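Local coordinates for Cif-like 1 (Burkholderia cenocepacia, PDB 7JQY), which probably hydrolyses epoxides as a Cif-like enzyme of the alpha/beta hydrolase fold and assembles as an octamer, at residues G56-T60 against Y190-Y195. The protein carries 1 engineered substitution. Numbering follows the deposited sequence.
Sequences GWPQT and YILDFY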
loop_
_atom_site.group_PDB
_atom_site.type_symbol
_atom_site.label_atom_id
_atom_site.label_comp_id
_atom_site.label_asym_id
_atom_site.label_seq_id
_atom_site.Cartn_x
_atom_site.Cartn_y
_atom_site.Cartn_z
ATOM N N GLY B 56 -4.353 1.668 -31.735
ATOM C CA GLY B 56 -3.253 2.490 -31.284
ATOM C C GLY B 56 -3.062 2.407 -29.777
ATOM O O GLY B 56 -3.376 1.393 -29.139
ATOM N N TRP B 57 -2.497 3.487 -29.217
ATOM C CA TRP B 57 -2.278 3.659 -27.785
ATOM C C TRP B 57 -3.307 4.623 -27.209
ATOM O O TRP B 57 -3.561 5.681 -27.801
ATOM C CB TRP B 57 -0.871 4.198 -27.497
ATOM C CG TRP B 57 -0.475 4.056 -26.055
ATOM C CD1 TRP B 57 0.277 3.046 -25.501
ATOM C CD2 TRP B 57 -0.829 4.926 -24.973
ATOM N NE1 TRP B 57 0.410 3.245 -24.147
ATOM C CE2 TRP B 57 -0.262 4.387 -23.797
ATOM C CE3 TRP B 57 -1.579 6.109 -24.880
ATOM C CZ2 TRP B 57 -0.417 4.991 -22.548
ATOM C CZ3 TRP B 57 -1.733 6.704 -23.642
ATOM C CH2 TRP B 57 -1.153 6.142 -22.491
ATOM N N PRO B 58 -3.929 4.299 -26.059
ATOM C CA PRO B 58 -3.786 3.060 -25.290
ATOM C C PRO B 58 -4.919 2.097 -25.603
ATOM O O PRO B 58 -5.894 2.049 -24.858
ATOM C CB PRO B 58 -3.884 3.543 -23.846
ATOM C CG PRO B 58 -4.826 4.777 -23.930
ATOM C CD PRO B 58 -4.872 5.218 -25.400
ATOM N N GLN B 59 -4.805 1.339 -26.685
ATOM C CA GLN B 59 -5.924 0.560 -27.185
ATOM C C GLN B 59 -5.500 -0.885 -27.426
ATOM O O GLN B 59 -4.336 -1.257 -27.272
ATOM C CB GLN B 59 -6.483 1.181 -28.471
ATOM C CG GLN B 59 -6.733 2.697 -28.338
ATOM C CD GLN B 59 -7.403 3.273 -29.554
ATOM O OE1 GLN B 59 -6.908 3.138 -30.682
ATOM N NE2 GLN B 59 -8.550 3.903 -29.345
ATOM N N THR B 60 -6.493 -1.701 -27.764
ATOM C CA THR B 60 -6.328 -3.062 -28.238
ATOM C C THR B 60 -7.265 -3.225 -29.421
ATOM O O THR B 60 -7.931 -2.268 -29.834
ATOM C CB THR B 60 -6.665 -4.092 -27.151
ATOM O OG1 THR B 60 -8.045 -3.950 -26.811
ATOM C CG2 THR B 60 -5.792 -3.922 -25.913
ATOM N N TYR B 190 -4.845 6.794 -15.009
ATOM C CA TYR B 190 -4.085 7.487 -16.039
ATOM C C TYR B 190 -4.774 7.392 -17.394
ATOM O O TYR B 190 -4.904 8.397 -18.100
ATOM C CB TYR B 190 -2.666 6.918 -16.112
ATOM C CG TYR B 190 -1.755 7.618 -17.110
ATOM C CD1 TYR B 190 -1.241 8.893 -16.849
ATOM C CD2 TYR B 190 -1.386 6.995 -18.298
ATOM C CE1 TYR B 190 -0.396 9.518 -17.739
ATOM C CE2 TYR B 190 -0.539 7.617 -19.209
ATOM C CZ TYR B 190 -0.046 8.880 -18.923
ATOM O OH TYR B 190 0.793 9.505 -19.823
ATOM N N ILE B 191 -5.250 6.201 -17.759
ATOM C CA ILE B 191 -5.774 5.981 -19.103
ATOM C C ILE B 191 -7.197 6.516 -19.245
ATOM O O ILE B 191 -7.575 7.015 -20.310
ATOM C CB ILE B 191 -5.671 4.485 -19.452
ATOM C CG1 ILE B 191 -4.242 4.161 -19.874
ATOM C CG2 ILE B 191 -6.650 4.089 -20.540
ATOM C CD1 ILE B 191 -3.836 2.689 -19.608
ATOM N N LEU B 192 -8.022 6.398 -18.199
ATOM C CA LEU B 192 -9.361 6.978 -18.267
ATOM C C LEU B 192 -9.288 8.489 -18.444
ATOM O O LEU B 192 -10.069 9.076 -19.204
ATOM C CB LEU B 192 -10.162 6.634 -17.009
ATOM C CG LEU B 192 -11.216 5.530 -17.089
ATOM C CD1 LEU B 192 -10.561 4.160 -17.292
ATOM C CD2 LEU B 192 -12.035 5.536 -15.821
ATOM N N ASP B 193 -8.365 9.139 -17.734
ATOM C CA ASP B 193 -8.220 10.580 -17.880
ATOM C C ASP B 193 -7.695 10.929 -19.263
ATOM O O ASP B 193 -8.232 11.817 -19.937
ATOM C CB ASP B 193 -7.290 11.137 -16.809
ATOM C CG ASP B 193 -7.339 12.653 -16.746
ATOM O OD1 ASP B 193 -8.263 13.184 -16.090
ATOM O OD2 ASP B 193 -6.474 13.303 -17.370
ATOM N N PHE B 194 -6.658 10.213 -19.713
ATOM C CA PHE B 194 -6.139 10.439 -21.055
ATOM C C PHE B 194 -7.256 10.335 -22.091
ATOM O O PHE B 194 -7.383 11.193 -22.978
ATOM C CB PHE B 194 -5.027 9.432 -21.348
ATOM C CG PHE B 194 -4.270 9.715 -22.596
ATOM C CD1 PHE B 194 -4.763 9.302 -23.824
ATOM C CD2 PHE B 194 -3.065 10.400 -22.548
ATOM C CE1 PHE B 194 -4.068 9.575 -24.995
ATOM C CE2 PHE B 194 -2.364 10.680 -23.711
ATOM C CZ PHE B 194 -2.865 10.268 -24.934
ATOM N N TYR B 195 -8.110 9.352 -21.942
ATOM C CA TYR B 195 -9.160 9.141 -22.865
ATOM C C TYR B 195 -10.233 10.191 -22.831
ATOM O O TYR B 195 -10.569 10.712 -23.829
ATOM C CB TYR B 195 -9.794 7.781 -22.611
ATOM C CG TYR B 195 -9.926 6.896 -23.794
ATOM C CD1 TYR B 195 -8.928 6.058 -24.151
ATOM C CD2 TYR B 195 -11.051 6.876 -24.531
ATOM C CE1 TYR B 195 -9.043 5.231 -25.232
ATOM C CE2 TYR B 195 -11.176 6.058 -25.609
ATOM C CZ TYR B 195 -10.163 5.232 -25.947
ATOM O OH TYR B 195 -10.277 4.408 -27.003
#
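W57 drives the edge of its six-membered ring into the face of F194, a T-shaped pair with centroids 5.1 Å apart and planes at 86°. W57 CZ3 stands over the centre of the phenyl ring, which F194 presents with CG anti to the backbone N (chi1 -170°); W57 CH2 meets the edge of the Y190 ring, 3.7 Å from Y190 CE2. A cis peptide bond joins W57 to P58, whose CB lies over the centre of one indole face; P58 CG packs 3.9 Å from I191 CG2. Q59 NE2 donates a hydrogen bond to Y195 OH (3.0 Å), which is also bonded to D288. Q59 OE1 accepts a hydrogen bond from G56 N on a lone pair in its carbonyl plane and another from R122; together these probably fix the amide's rotation. W57 N bonds OG of engineered S123, at the turn after strand 117-122 that is consistent with a nucleophile elbow. The contact thus ties the HGxP loop, which in epoxide hydrolases helps form the oxyanion hole, to the probable cap: the loop follows core strand 50-54, and helix 187-198 lies between strands 140-146 and 250-255, flanked by helices 169-173 and 205-215.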